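Xaa-Pro dipeptidase (Mycobacterium tuberculosis, PDB 5E2C) probably acts as a metal-dependent exopeptidase that removes residues from the N-terminus of peptides, the chain described here being its creatinase/prolidase-type N-terminal domain. Local coordinates at residues A[46-51]-A[86-91]; A[72-75]-A[79-82]; A[18-23]-A[120-125]. All coordinates share one frame; numbering follows the deposited sequence.

All three contacts belong to the N-terminal creatinase/prolidase domain; the M24 peptidase part of the protein is absent from this chain. Interactions 1 and 2 share helix 77-87, whose far end meets residues 46-51 and whose first turn meets residues 72-75. Their centres lie about 14 Å apart, and Val51 CG1 joins them by touching Leu81 CD2 at 3.8 Å. Interaction 3 lies on the other side of the chain's centre from interaction 2, about 16 Å away, yet Leu81 CB still reaches Leu21 CD1 at 3.7 Å. Interactions 1 and 3, about 13 Å apart, meet where Val90 CG1 packs on Ala19 CB at 3.8 Å.

Interaction 1: residues A[46-51]-A[86-91]; sequences DERDAV and GEAGVG
Arg48 reaches across to Ala88 with its guanidinium group, and the polar bonds carry most of this small contact. Arg48 NH1 donates to Ala88 O at 2.9 Å with an N-H...O angle of 151°. The oxygen lies almost in the guanidinium plane, and the donor in turn lies in the carbonyl plane, on a lone pair. A water makes a second link: it accepts from Arg48 NH2 at 2.9 Å and donates to Ala88 O at 3.0 Å. Both terminal nitrogens of Arg48 are therefore tied, directly or through water, to one carbonyl.

The third guanidinium nitrogen is anchored within the loop. Arg48 NE forms a salt bridge with Asp46 OD1 at 3.0 Å, nearly straight at 166° and on the syn lone pair of the carboxylate. The same oxygen also accepts from the backbone N of Arg48 at 3.1 Å, this time from above the carboxylate plane. A bend in the arginine chain at chi3 (-73°) turns NE to Asp46 OD1 while NH1 points at Ala88 O and NH2 at the water. Asp46 thus holds the group that grips Ala88 and would be expected to offset part of its charge.

Van der Waals contact adds little. The methyl CB of Ala88 lies 3.5 Å from Arg48 NH1, and Val90 CG2 approaches Arg48 NH2 obliquely at 4.4 Å. Ala88 and Val90 both also pack on Phe44 of strand 40-44.

Two classical motifs meet here. Asp46 OD1 and the N of Arg48 close an Asx turn in the loop between strands 40-44 and 51-54, while Gly89, at positive phi, is the C-prime residue of a Schellman motif that terminates helix 77-87, with the arginine bound to a carbonyl at the helix C-terminus.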
loop_
_atom_site.group_PDB
_atom_site.type_symbol
_atom_site.label_atom_id
_atom_site.label_comp_id
_atom_site.label_asym_id
_atom_site.label_seq_id
_atom_site.Cartn_x
_atom_site.Cartn_y
_atom_site.Cartn_z
ATOM N N ASP A 46 3.201 0.766 -26.727
ATOM C CA ASP A 46 3.514 0.527 -28.135
ATOM C C ASP A 46 3.487 -0.981 -28.439
ATOM O O ASP A 46 2.889 -1.755 -27.690
ATOM C CB ASP A 46 4.821 1.243 -28.538
ATOM C CG ASP A 46 6.071 0.627 -27.935
ATOM O OD1 ASP A 46 6.001 -0.405 -27.229
ATOM O OD2 ASP A 46 7.157 1.206 -28.176
ATOM N N GLU A 47 4.111 -1.395 -29.535
ATOM C CA GLU A 47 3.990 -2.776 -29.999
ATOM C C GLU A 47 4.801 -3.797 -29.204
ATOM O O GLU A 47 4.692 -4.991 -29.465
ATOM C CB GLU A 47 4.335 -2.873 -31.502
ATOM C CG GLU A 47 3.292 -2.227 -32.399
ATOM C CD GLU A 47 1.927 -2.906 -32.299
ATOM O OE1 GLU A 47 1.862 -4.139 -32.460
ATOM O OE2 GLU A 47 0.921 -2.202 -32.053
ATOM N N ARG A 48 5.596 -3.352 -28.231
ATOM C CA ARG A 48 6.404 -4.292 -27.435
ATOM C C ARG A 48 5.500 -5.218 -26.615
ATOM O O ARG A 48 4.455 -4.811 -26.136
ATOM C CB ARG A 48 7.362 -3.550 -26.507
ATOM C CG ARG A 48 8.523 -2.891 -27.229
ATOM C CD ARG A 48 9.347 -1.999 -26.315
ATOM N NE ARG A 48 8.662 -0.758 -25.960
ATOM C CZ ARG A 48 9.218 0.250 -25.290
ATOM N NH1 ARG A 48 10.487 0.193 -24.910
ATOM N NH2 ARG A 48 8.503 1.331 -25.012
ATOM N N ASP A 49 5.908 -6.473 -26.498
ATOM C CA ASP A 49 5.120 -7.465 -25.784
ATOM C C ASP A 49 5.266 -7.315 -24.277
ATOM O O ASP A 49 6.288 -6.828 -23.759
ATOM C CB ASP A 49 5.540 -8.885 -26.170
ATOM C CG ASP A 49 5.263 -9.211 -27.629
ATOM O OD1 ASP A 49 4.240 -8.742 -28.194
ATOM O OD2 ASP A 49 6.069 -9.969 -28.198
ATOM N N ALA A 50 4.230 -7.776 -23.586
ATOM C CA ALA A 50 4.165 -7.707 -22.133
ATOM C C ALA A 50 5.140 -8.673 -21.471
ATOM O O ALA A 50 5.556 -9.666 -22.068
ATOM C CB ALA A 50 2.743 -7.981 -21.670
ATOM N N VAL A 51 5.525 -8.361 -20.239
ATOM C CA VAL A 51 6.433 -9.219 -19.477
ATOM C C VAL A 51 5.760 -9.583 -18.154
ATOM O O VAL A 51 5.323 -8.689 -17.406
ATOM C CB VAL A 51 7.791 -8.517 -19.218
ATOM C CG1 VAL A 51 8.754 -9.461 -18.522
ATOM C CG2 VAL A 51 8.385 -7.981 -20.525
ATOM N N GLY A 86 12.497 0.940 -16.935
ATOM C CA GLY A 86 13.506 2.009 -17.005
ATOM C C GLY A 86 14.550 1.733 -18.081
ATOM O O GLY A 86 14.938 2.630 -18.842
ATOM N N GLU A 87 14.971 0.474 -18.157
ATOM C CA GLU A 87 15.937 0.009 -19.168
ATOM C C GLU A 87 15.354 0.067 -20.577
ATOM O O GLU A 87 16.092 0.268 -21.529
ATOM C CB GLU A 87 16.358 -1.425 -18.873
ATOM C CG GLU A 87 17.244 -1.561 -17.648
ATOM C CD GLU A 87 17.382 -2.989 -17.162
ATOM O OE1 GLU A 87 16.775 -3.913 -17.761
ATOM O OE2 GLU A 87 18.106 -3.186 -16.163
ATOM N N ALA A 88 14.036 -0.105 -20.707
ATOM C CA ALA A 88 13.337 0.043 -21.989
ATOM C C ALA A 88 13.014 1.503 -22.375
ATOM O O ALA A 88 12.319 1.726 -23.349
ATOM C CB ALA A 88 12.054 -0.778 -21.970
ATOM N N GLY A 89 13.478 2.483 -21.606
ATOM C CA GLY A 89 13.280 3.898 -21.938
ATOM C C GLY A 89 11.871 4.438 -21.755
ATOM O O GLY A 89 11.497 5.443 -22.342
ATOM N N VAL A 90 11.096 3.797 -20.893
ATOM C CA VAL A 90 9.731 4.225 -20.613
ATOM C C VAL A 90 9.740 5.575 -19.898
ATOM O O VAL A 90 10.342 5.702 -18.856
ATOM C CB VAL A 90 9.036 3.131 -19.761
ATOM C CG1 VAL A 90 7.735 3.618 -19.148
ATOM C CG2 VAL A 90 8.788 1.921 -20.629
ATOM N N GLY A 91 9.084 6.586 -20.464
ATOM C CA GLY A 91 9.054 7.920 -19.849
ATOM C C GLY A 91 8.131 8.019 -18.648
ATOM O O GLY A 91 8.512 8.530 -17.592
HETATM O O HOH W 1 10.187 3.591 -24.440
#

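Interaction 2: residues A[72-75]-A[79-82]; sequences AIER and RYLA
The hydroxyl of Tyr80, whose ring meets Glu74 and Ala72, is hydrogen-bonded to NH1 of Arg84, one turn further along helix 77-87; this bond ties down the far end of the ring. No hydrogen bond crosses between the segments, which meet through a CH-pi contact, a stacked carboxylate and a methyl group. Glu74 CG lies over one face of the ring, offset toward the rim, 3.7 Å from its centroid and 22° off the normal: the CH-pi contact. A bend at chi2 (-71°) then carries the carboxylate out past the CD1-CE1 rim, nearly parallel to the ring (9°). Glu74 CD stacks above Tyr80 CD1 at 3.5 Å, and Glu74 OE2 is 3.7 Å from Tyr80 CE1. From the same side of the ring plane, but at the CE2 corner, the Ala72 methyl comes in obliquely, its CB 3.3 Å from Tyr80 CE2.

Ala72 belongs to strand 70-73, outermost in this chain and paired through backbone hydrogen bonds with Leu52 and Thr54 of strand 51-54. Helix 77-87 follows after a short connection, so Tyr80 packs back on the end of the strand that leads into it, while Leu81 rests on strands 51-54 and 40-44 and Ala82 touches Leu108 of helix 102-111.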
loop_
_atom_site.group_PDB
_atom_site.type_symbol
_atom_site.label_atom_id
_atom_site.label_comp_id
_atom_site.label_asym_id
_atom_site.label_seq_id
_atom_site.Cartn_x
_atom_site.Cartn_y
_atom_site.Cartn_z
ATOM N N ALA A 72 9.747 -13.666 -16.268
ATOM C CA ALA A 72 10.932 -13.504 -15.451
ATOM C C ALA A 72 10.673 -14.137 -14.093
ATOM O O ALA A 72 9.596 -13.975 -13.536
ATOM C CB ALA A 72 11.230 -12.029 -15.273
ATOM N N ILE A 73 11.662 -14.841 -13.551
ATOM C CA ILE A 73 11.540 -15.448 -12.235
ATOM C C ILE A 73 12.398 -14.656 -11.254
ATOM O O ILE A 73 13.625 -14.690 -11.312
ATOM C CB ILE A 73 11.921 -16.952 -12.228
ATOM C CG1 ILE A 73 11.047 -17.743 -13.208
ATOM C CG2 ILE A 73 11.814 -17.526 -10.819
ATOM C CD1 ILE A 73 9.560 -17.675 -12.938
ATOM N N GLU A 74 11.738 -13.936 -10.350
ATOM C CA GLU A 74 12.410 -12.914 -9.533
ATOM C C GLU A 74 11.859 -12.854 -8.124
ATOM O O GLU A 74 10.679 -13.139 -7.908
ATOM C CB GLU A 74 12.197 -11.562 -10.208
ATOM C CG GLU A 74 12.905 -11.435 -11.543
ATOM C CD GLU A 74 14.407 -11.338 -11.388
ATOM O OE1 GLU A 74 14.852 -10.811 -10.344
ATOM O OE2 GLU A 74 15.135 -11.778 -12.304
ATOM N N ARG A 75 12.697 -12.451 -7.171
ATOM C CA ARG A 75 12.282 -12.346 -5.772
ATOM C C ARG A 75 11.277 -11.205 -5.550
ATOM O O ARG A 75 10.323 -11.360 -4.782
ATOM C CB ARG A 75 13.519 -12.150 -4.870
ATOM C CG ARG A 75 13.235 -12.248 -3.380
ATOM C CD ARG A 75 14.487 -11.983 -2.550
ATOM N NE ARG A 75 15.589 -12.844 -2.954
ATOM C CZ ARG A 75 15.910 -14.014 -2.399
ATOM N NH1 ARG A 75 15.248 -14.502 -1.353
ATOM N NH2 ARG A 75 16.928 -14.697 -2.896
ATOM N N ARG A 79 9.359 -4.588 -8.461
ATOM C CA ARG A 79 10.630 -3.914 -8.583
ATOM C C ARG A 79 11.395 -4.337 -9.842
ATOM O O ARG A 79 11.929 -3.509 -10.579
ATOM C CB ARG A 79 11.446 -4.217 -7.337
ATOM C CG ARG A 79 12.691 -3.415 -7.230
ATOM C CD ARG A 79 13.677 -4.097 -6.313
ATOM N NE ARG A 79 14.906 -3.345 -6.394
ATOM C CZ ARG A 79 15.802 -3.452 -7.374
ATOM N NH1 ARG A 79 15.656 -4.341 -8.362
ATOM N NH2 ARG A 79 16.869 -2.665 -7.346
ATOM N N TYR A 80 11.451 -5.640 -10.092
ATOM C CA TYR A 80 12.082 -6.134 -11.298
ATOM C C TYR A 80 11.491 -5.518 -12.552
ATOM O O TYR A 80 12.224 -5.050 -13.430
ATOM C CB TYR A 80 11.973 -7.658 -11.368
ATOM C CG TYR A 80 12.471 -8.154 -12.687
ATOM C CD1 TYR A 80 13.840 -8.271 -12.923
ATOM C CD2 TYR A 80 11.598 -8.450 -13.717
ATOM C CE1 TYR A 80 14.308 -8.677 -14.146
ATOM C CE2 TYR A 80 12.061 -8.871 -14.945
ATOM C CZ TYR A 80 13.425 -8.990 -15.145
ATOM O OH TYR A 80 13.904 -9.407 -16.356
ATOM N N LEU A 81 10.158 -5.499 -12.634
ATOM C CA LEU A 81 9.489 -4.955 -13.806
ATOM C C LEU A 81 9.645 -3.446 -13.965
ATOM O O LEU A 81 9.811 -2.965 -15.092
ATOM C CB LEU A 81 8.015 -5.359 -13.845
ATOM C CG LEU A 81 7.825 -6.857 -14.100
ATOM C CD1 LEU A 81 6.342 -7.224 -14.016
ATOM C CD2 LEU A 81 8.395 -7.307 -15.438
ATOM N N ALA A 82 9.628 -2.706 -12.865
ATOM C CA ALA A 82 9.928 -1.281 -12.939
ATOM C C ALA A 82 11.346 -1.083 -13.497
ATOM O O ALA A 82 11.559 -0.216 -14.343
ATOM C CB ALA A 82 9.775 -0.606 -11.599
#

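Interaction 3: residues A[18-23]-A[120-125]; sequences DAMLIS and VRASGT
With chi1 at 176°, the side chain of Met20 stretches away from strand 19-22 toward Ala122 and Thr125, and a chi2 of 148° bends it enough to lay its tip along the turn they bound. The residue is modelled as selenomethionine. Met20 SE lies 3.6 Å from Thr125 CB and 3.9 Å from Thr125 CG2, the two side chains running past one another in opposite directions. The terminal methyl goes to the other end of the turn: Met20 CE is 3.9 Å from Ala122 CB and 3.4 Å from Ala122 O.

That carbonyl oxygen of Ala122 is already held by two bonds, from Thr125 OG1 at 2.8 Å and from Thr125 N at 3.3 Å, both arriving from the same face of its plane. The hydroxyl is tilted 26° from the carbonyl plane. The threonine thus turns its polar branch inward to the turn while its carbon atoms meet the selenium.

Helix 3-14 packs alongside, Ile12 touching Met20, and Leu8 and Gln11 touching Thr125. Nearby, Arg121 forms a salt bridge with Asp106 of the second subunit.

Residues Ala122 to Thr125 form a type II beta turn, closed by the bond from Thr125 N to Ala122 O, with Gly124 at the positive-phi position. It follows strand 118-121, outermost in this chain, and Met20 reaches it from a strand two places inward in the domain's mixed sheet, strand 92-95 lying between.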
loop_
_atom_site.group_PDB
_atom_site.type_symbol
_atom_site.label_atom_id
_atom_site.label_comp_id
_atom_site.label_asym_id
_atom_site.label_seq_id
_atom_site.Cartn_x
_atom_site.Cartn_y
_atom_site.Cartn_z
ATOM N N ASP A 18 3.493 5.555 -21.108
ATOM C CA ASP A 18 4.245 4.738 -22.058
ATOM C C ASP A 18 4.210 3.256 -21.707
ATOM O O ASP A 18 4.469 2.404 -22.565
ATOM C CB ASP A 18 5.681 5.232 -22.127
ATOM C CG ASP A 18 5.746 6.707 -22.446
ATOM O OD1 ASP A 18 5.292 7.076 -23.545
ATOM O OD2 ASP A 18 6.194 7.504 -21.600
ATOM N N ALA A 19 3.882 2.960 -20.450
ATOM C CA ALA A 19 3.741 1.571 -19.970
ATOM C C ALA A 19 2.990 1.595 -18.649
ATOM O O ALA A 19 2.783 2.658 -18.043
ATOM C CB ALA A 19 5.099 0.899 -19.803
HETATM N N MSE A 20 2.556 0.414 -18.228
HETATM C CA MSE A 20 1.888 0.245 -16.967
HETATM C C MSE A 20 2.374 -1.007 -16.297
HETATM O O MSE A 20 2.507 -2.073 -16.927
HETATM C CB MSE A 20 0.403 0.115 -17.224
HETATM C CG MSE A 20 -0.259 -0.161 -15.907
HETATM SE SE MSE A 20 -2.017 0.613 -15.937
HETATM C CE MSE A 20 -2.424 0.305 -14.029
ATOM N N LEU A 21 2.627 -0.871 -15.007
ATOM C CA LEU A 21 2.905 -1.996 -14.122
ATOM C C LEU A 21 1.604 -2.402 -13.452
ATOM O O LEU A 21 0.954 -1.595 -12.772
ATOM C CB LEU A 21 3.903 -1.588 -13.043
ATOM C CG LEU A 21 4.196 -2.653 -11.984
ATOM C CD1 LEU A 21 4.824 -3.886 -12.633
ATOM C CD2 LEU A 21 5.106 -2.050 -10.924
ATOM N N ILE A 22 1.207 -3.645 -13.657
ATOM C CA ILE A 22 0.016 -4.184 -13.007
ATOM C C ILE A 22 0.429 -5.064 -11.819
ATOM O O ILE A 22 1.181 -6.035 -11.976
ATOM C CB ILE A 22 -0.849 -4.972 -14.002
ATOM C CG1 ILE A 22 -1.230 -4.066 -15.178
ATOM C CG2 ILE A 22 -2.118 -5.494 -13.336
ATOM C CD1 ILE A 22 -0.357 -4.253 -16.365
ATOM N N SER A 23 -0.063 -4.697 -10.635
ATOM C CA SER A 23 0.306 -5.340 -9.367
ATOM C C SER A 23 -0.877 -6.050 -8.660
ATOM O O SER A 23 -0.653 -6.908 -7.786
ATOM C CB SER A 23 0.894 -4.303 -8.404
ATOM O OG SER A 23 2.050 -3.661 -8.943
ATOM N N VAL A 120 3.718 7.047 -12.244
ATOM C CA VAL A 120 2.470 7.792 -12.268
ATOM C C VAL A 120 1.309 6.951 -11.749
ATOM O O VAL A 120 1.079 5.835 -12.222
ATOM C CB VAL A 120 2.159 8.249 -13.698
ATOM C CG1 VAL A 120 0.829 9.006 -13.761
ATOM C CG2 VAL A 120 3.307 9.101 -14.242
ATOM N N ARG A 121 0.572 7.485 -10.782
ATOM C CA ARG A 121 -0.615 6.795 -10.282
ATOM C C ARG A 121 -1.587 6.492 -11.433
ATOM O O ARG A 121 -1.970 7.385 -12.217
ATOM C CB ARG A 121 -1.312 7.618 -9.201
ATOM C CG ARG A 121 -0.483 7.849 -7.942
ATOM C CD ARG A 121 -1.058 9.033 -7.169
ATOM N NE ARG A 121 -0.414 9.204 -5.877
ATOM C CZ ARG A 121 0.811 9.690 -5.685
ATOM N NH1 ARG A 121 1.567 10.087 -6.712
ATOM N NH2 ARG A 121 1.286 9.786 -4.445
ATOM N N ALA A 122 -1.986 5.226 -11.536
ATOM C CA ALA A 122 -2.829 4.761 -12.628
ATOM C C ALA A 122 -3.874 3.723 -12.205
ATOM O O ALA A 122 -4.336 2.936 -13.042
ATOM C CB ALA A 122 -1.965 4.193 -13.747
ATOM N N SER A 123 -4.283 3.725 -10.942
ATOM C CA SER A 123 -5.318 2.772 -10.523
ATOM C C SER A 123 -6.619 3.073 -11.248
ATOM O O SER A 123 -7.040 4.231 -11.338
ATOM C CB SER A 123 -5.516 2.790 -9.025
ATOM O OG SER A 123 -4.430 2.147 -8.397
ATOM N N GLY A 124 -7.245 2.025 -11.776
ATOM C CA GLY A 124 -8.488 2.153 -12.517
ATOM C C GLY A 124 -8.330 1.886 -13.998
ATOM O O GLY A 124 -9.318 1.707 -14.706
ATOM N N THR A 125 -7.093 1.860 -14.476
ATOM C CA THR A 125 -6.852 1.723 -15.896
ATOM C C THR A 125 -7.327 0.351 -16.383
ATOM O O THR A 125 -8.025 0.254 -17.400
ATOM C CB THR A 125 -5.375 1.960 -16.245
ATOM O OG1 THR A 125 -4.967 3.233 -15.732
ATOM C CG2 THR A 125 -5.178 1.977 -17.739
#